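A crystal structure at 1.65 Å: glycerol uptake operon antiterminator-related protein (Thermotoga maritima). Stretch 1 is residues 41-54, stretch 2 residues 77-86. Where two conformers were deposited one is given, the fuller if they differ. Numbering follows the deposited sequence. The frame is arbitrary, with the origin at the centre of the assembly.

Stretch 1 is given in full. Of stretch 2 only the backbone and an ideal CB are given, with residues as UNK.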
# COMPACT_ATOMS: atom_id res chain seq x y z
N ASP A 41 -5.65 -14.95 2.32
CA ASP A 41 -6.34 -15.59 3.47
C ASP A 41 -5.26 -16.20 4.37
O ASP A 41 -4.13 -16.44 3.96
CB ASP A 41 -7.46 -16.55 3.05
CG ASP A 41 -6.99 -17.81 2.38
OD1 ASP A 41 -6.30 -18.64 3.01
OD2 ASP A 41 -7.30 -18.05 1.22
N ILE A 42 -5.68 -16.50 5.58
CA ILE A 42 -4.76 -16.89 6.60
C ILE A 42 -4.12 -18.26 6.33
O ILE A 42 -2.98 -18.51 6.75
CB ILE A 42 -5.49 -16.84 7.95
CG1 ILE A 42 -4.50 -16.83 9.09
CG2 ILE A 42 -6.45 -18.01 8.10
CD1 ILE A 42 -5.18 -16.54 10.43
N LEU A 43 -4.81 -19.11 5.58
CA LEU A 43 -4.37 -20.47 5.31
C LEU A 43 -3.33 -20.40 4.21
O LEU A 43 -2.50 -21.30 4.13
CB LEU A 43 -5.55 -21.33 4.84
CG LEU A 43 -6.70 -21.46 5.90
CD1 LEU A 43 -7.93 -22.22 5.35
CD2 LEU A 43 -6.13 -22.20 7.03
N ASN A 44 -3.46 -19.43 3.32
CA ASN A 44 -2.63 -19.46 2.10
C ASN A 44 -1.66 -18.33 1.94
O ASN A 44 -0.92 -18.32 0.91
CB ASN A 44 -3.52 -19.55 0.87
CG ASN A 44 -4.27 -20.89 0.74
OD1 ASN A 44 -3.75 -21.86 0.24
ND2 ASN A 44 -5.48 -20.92 1.23
N LEU A 45 -1.59 -17.39 2.91
CA LEU A 45 -0.82 -16.19 2.75
C LEU A 45 0.66 -16.55 2.56
O LEU A 45 1.35 -15.98 1.71
CB LEU A 45 -0.97 -15.32 3.98
CG LEU A 45 -0.13 -14.04 3.99
CD1 LEU A 45 -0.44 -13.10 2.88
CD2 LEU A 45 -0.22 -13.38 5.36
N LYS A 46 1.13 -17.52 3.32
CA LYS A 46 2.54 -17.88 3.23
C LYS A 46 2.90 -18.41 1.83
O LYS A 46 3.97 -18.12 1.31
CB LYS A 46 2.88 -18.93 4.29
CG LYS A 46 4.41 -19.19 4.38
CD LYS A 46 4.76 -20.32 5.36
CE LYS A 46 6.24 -20.28 5.72
NZ LYS A 46 6.57 -19.10 6.59
N PHE A 47 2.02 -19.14 1.19
CA PHE A 47 2.28 -19.67 -0.14
C PHE A 47 2.24 -18.55 -1.18
O PHE A 47 3.03 -18.52 -2.11
CB PHE A 47 1.23 -20.69 -0.51
CG PHE A 47 1.09 -21.82 0.47
CD1 PHE A 47 2.21 -22.53 0.91
CD2 PHE A 47 -0.17 -22.22 0.92
CE1 PHE A 47 2.07 -23.59 1.81
CE2 PHE A 47 -0.31 -23.29 1.83
CZ PHE A 47 0.81 -23.95 2.28
N HIS A 48 1.28 -17.65 -1.01
CA HIS A 48 1.19 -16.48 -1.88
C HIS A 48 2.47 -15.67 -1.79
O HIS A 48 3.04 -15.26 -2.83
CB HIS A 48 -0.03 -15.64 -1.54
CG HIS A 48 -1.33 -16.32 -1.82
ND1 HIS A 48 -2.52 -15.88 -1.27
CD2 HIS A 48 -1.65 -17.39 -2.59
CE1 HIS A 48 -3.51 -16.64 -1.69
NE2 HIS A 48 -3.01 -17.57 -2.50
N LEU A 49 2.93 -15.41 -0.58
CA LEU A 49 4.16 -14.65 -0.39
C LEU A 49 5.41 -15.34 -0.95
O LEU A 49 6.27 -14.68 -1.53
CB LEU A 49 4.39 -14.30 1.06
CG LEU A 49 3.34 -13.29 1.59
CD1 LEU A 49 3.37 -13.18 3.08
CD2 LEU A 49 3.63 -11.92 0.99
N LYS A 50 5.52 -16.64 -0.76
CA LYS A 50 6.62 -17.41 -1.36
C LYS A 50 6.67 -17.19 -2.88
O LYS A 50 7.76 -17.01 -3.42
CB LYS A 50 6.46 -18.89 -1.07
CG LYS A 50 7.47 -19.76 -1.83
CD LYS A 50 7.77 -21.07 -1.15
CE LYS A 50 8.92 -21.83 -1.86
NZ LYS A 50 10.05 -20.93 -2.23
N ILE A 51 5.53 -17.25 -3.56
CA ILE A 51 5.48 -17.07 -5.02
C ILE A 51 6.09 -15.69 -5.36
O ILE A 51 6.91 -15.55 -6.28
CB ILE A 51 4.06 -17.23 -5.60
CG1 ILE A 51 3.58 -18.67 -5.54
CG2 ILE A 51 3.99 -16.65 -7.03
CD1 ILE A 51 2.02 -18.78 -5.68
N LEU A 52 5.68 -14.66 -4.63
CA LEU A 52 6.02 -13.29 -4.96
C LEU A 52 7.45 -12.99 -4.54
O LEU A 52 8.20 -12.33 -5.28
CB LEU A 52 5.06 -12.32 -4.26
CG LEU A 52 3.61 -12.39 -4.79
CD1 LEU A 52 2.74 -11.51 -3.90
CD2 LEU A 52 3.49 -11.98 -6.23
N LYS A 53 7.86 -13.51 -3.40
CA LYS A 53 9.23 -13.30 -2.93
C LYS A 53 10.21 -14.05 -3.86
O LYS A 53 11.30 -13.58 -4.11
CB LYS A 53 9.41 -13.72 -1.47
CG LYS A 53 8.64 -12.82 -0.42
CD LYS A 53 9.07 -11.35 -0.44
CE LYS A 53 10.57 -11.19 -0.09
NZ LYS A 53 11.12 -9.77 -0.28
N ASP A 54 9.80 -15.19 -4.37
CA ASP A 54 10.61 -15.98 -5.31
C ASP A 54 10.88 -15.19 -6.61
O ASP A 54 11.91 -15.42 -7.27
CB ASP A 54 9.93 -17.30 -5.63
CG ASP A 54 10.21 -18.41 -4.58
OD1 ASP A 54 11.00 -18.16 -3.62
OD2 ASP A 54 9.71 -19.54 -4.63
N UNK A 77 2.51 -9.82 13.46
CA UNK A 77 3.60 -10.80 13.57
C UNK A 77 3.33 -12.04 12.72
O UNK A 77 4.29 -12.58 12.16
CB UNK A 77 3.80 -11.21 15.03
N UNK A 78 2.07 -12.49 12.53
CA UNK A 78 1.75 -13.55 11.66
C UNK A 78 2.05 -13.24 10.21
O UNK A 78 2.62 -14.07 9.49
CB UNK A 78 0.27 -13.92 11.83
N UNK A 79 1.72 -12.02 9.79
CA UNK A 79 1.96 -11.60 8.44
C UNK A 79 3.52 -11.50 8.22
O UNK A 79 4.00 -11.89 7.15
CB UNK A 79 1.25 -10.27 8.17
N UNK A 80 4.27 -11.01 9.20
CA UNK A 80 5.72 -11.02 9.11
C UNK A 80 6.29 -12.44 8.99
O UNK A 80 7.11 -12.73 8.09
CB UNK A 80 6.32 -10.32 10.33
N UNK A 81 5.80 -13.35 9.83
CA UNK A 81 6.20 -14.78 9.76
C UNK A 81 5.90 -15.44 8.44
O UNK A 81 6.64 -16.33 7.94
CB UNK A 81 5.50 -15.57 10.86
N UNK A 82 4.81 -15.02 7.82
CA UNK A 82 4.43 -15.57 6.53
C UNK A 82 5.35 -15.14 5.41
O UNK A 82 5.30 -15.72 4.36
CB UNK A 82 2.99 -15.16 6.19
N UNK A 83 6.12 -14.07 5.63
CA UNK A 83 7.20 -13.62 4.74
C UNK A 83 7.04 -12.22 4.13
O UNK A 83 7.78 -11.84 3.20
CB UNK A 83 7.34 -14.63 3.60
N UNK A 84 6.13 -11.44 4.66
CA UNK A 84 5.88 -10.08 4.13
C UNK A 84 7.01 -9.16 4.51
O UNK A 84 7.60 -9.27 5.57
CB UNK A 84 4.56 -9.52 4.65
N UNK A 85 7.28 -8.21 3.62
CA UNK A 85 8.22 -7.17 3.91
C UNK A 85 7.63 -6.05 4.72
O UNK A 85 8.35 -5.30 5.40
CB UNK A 85 8.80 -6.62 2.61
N UNK A 86 6.33 -5.91 4.63
CA UNK A 86 5.61 -4.90 5.39
C UNK A 86 4.11 -5.06 5.28
O UNK A 86 3.57 -5.97 4.61
CB UNK A 86 6.01 -3.50 4.92

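Two helices, 45-54 and 77-82, cross at 45° with their axes 9.4 Å apart at closest approach, and the CA atoms of Lys46 and residue 82 come within 4.4 Å. Spacing that tight asks for small residues near the crossing and longer ones further out.

Position 77 has nothing of stretch 1 within reach, so many helix formers would serve; it is Leu77.

At position 78 CA-to-CB points toward stretch 1, yet nothing lies within 5.5 Å of the ideal CB. The gap, bordered by the apolar ends of Ile42 and Leu45, suits a long aliphatic chain or an aromatic ring. The residue is Phe78, with chi1 t; its CZ reaches Ile42 CG1 at 3.4 Å, and its CE1 lies 4.3 Å from Leu45 CD2.

Position 79 points sideways, its ideal CB 4.4 Å from Leu45 CD2. A modest apolar side chain such as Val, Ile or Leu fits the hint. Val79 fills it, placing CG2 4.0 Å from Leu45 CD2.

Position 80 points away, leaving the choice open; it is Lys80. Position 81 points sideways with no near neighbour, so a flexible polar chain is reasonable. Lys81 leads its end away, while its backbone O sits 3.1 Å from Lys46 NZ.

Position 82 is the tight spot. Its ideal CB is already 3.7 Å from Leu49 CD1, 3.8 Å from Leu45 CD2 and 4.0 Å from Lys46 CA, which favours Ala, with Gly or Ser as other small candidates. Ala82 has its methyl in contact with both leucines. A water bridges the backbones here, donating to Lys46 O at 2.9 Å and to Ala82 O at 2.6 Å.

Position 83 has phi 118° and psi 14°, leaving the helix through a Schellman motif. A CB would be jammed against the preceding carbonyl O, which by itself calls for glycine; an ideal CB would also stand 3.9 Å from Leu49 CB. The residue is Gly83.

Position 84 points away overall, but its ideal CB is 4.2 Å from Leu49 CD1. Small apolar side chains suit this contact, and Ala84 meets it, CB to Leu49 CD1 at 4.1 Å.

Position 85 points sideways, with Lys53 NZ 4.9 Å from its ideal CB. That charge invites Asp or Glu, or a neutral acceptor such as Asn. Asp85, chi1 m, forms a salt bridge: Lys53 NZ donates to Asp85 OD2 at 2.7 Å and weakly to OD1 at 3.2 Å.

Position 86 is extended and out of reach, so stretch 1 sets no preference; it is Gly86.

Stretch 2 (77-86) LFVKKAGADG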
# COMPACT_ATOMS: atom_id res chain seq x y z
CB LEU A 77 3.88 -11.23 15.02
CG LEU A 77 4.43 -10.08 15.85
CD1 LEU A 77 4.56 -10.50 17.30
CD2 LEU A 77 5.73 -9.55 15.26
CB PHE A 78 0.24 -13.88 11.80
CG PHE A 78 -0.24 -14.99 10.95
CD1 PHE A 78 -0.65 -14.71 9.68
CD2 PHE A 78 -0.24 -16.29 11.43
CE1 PHE A 78 -1.12 -15.74 8.84
CE2 PHE A 78 -0.71 -17.34 10.63
CZ PHE A 78 -1.13 -17.05 9.33
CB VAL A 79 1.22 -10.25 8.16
CG1 VAL A 79 1.66 -9.70 6.83
CG2 VAL A 79 -0.27 -10.51 8.18
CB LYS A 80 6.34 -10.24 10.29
CG LYS A 80 7.86 -10.09 10.20
CD LYS A 80 8.20 -9.00 9.18
CE LYS A 80 9.70 -8.68 9.14
NZ LYS A 80 10.38 -9.51 8.11
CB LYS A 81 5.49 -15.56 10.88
CG LYS A 81 6.11 -15.40 12.25
CD LYS A 81 6.09 -16.72 13.05
CE LYS A 81 7.03 -16.61 14.25
NZ LYS A 81 6.83 -17.69 15.26
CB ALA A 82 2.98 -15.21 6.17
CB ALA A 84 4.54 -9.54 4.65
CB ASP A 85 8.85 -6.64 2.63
CG ASP A 85 9.64 -7.70 1.92
OD1 ASP A 85 10.56 -8.30 2.54
OD2 ASP A 85 9.32 -8.10 0.79
O HOH W 1 6.48 -17.19 2.52
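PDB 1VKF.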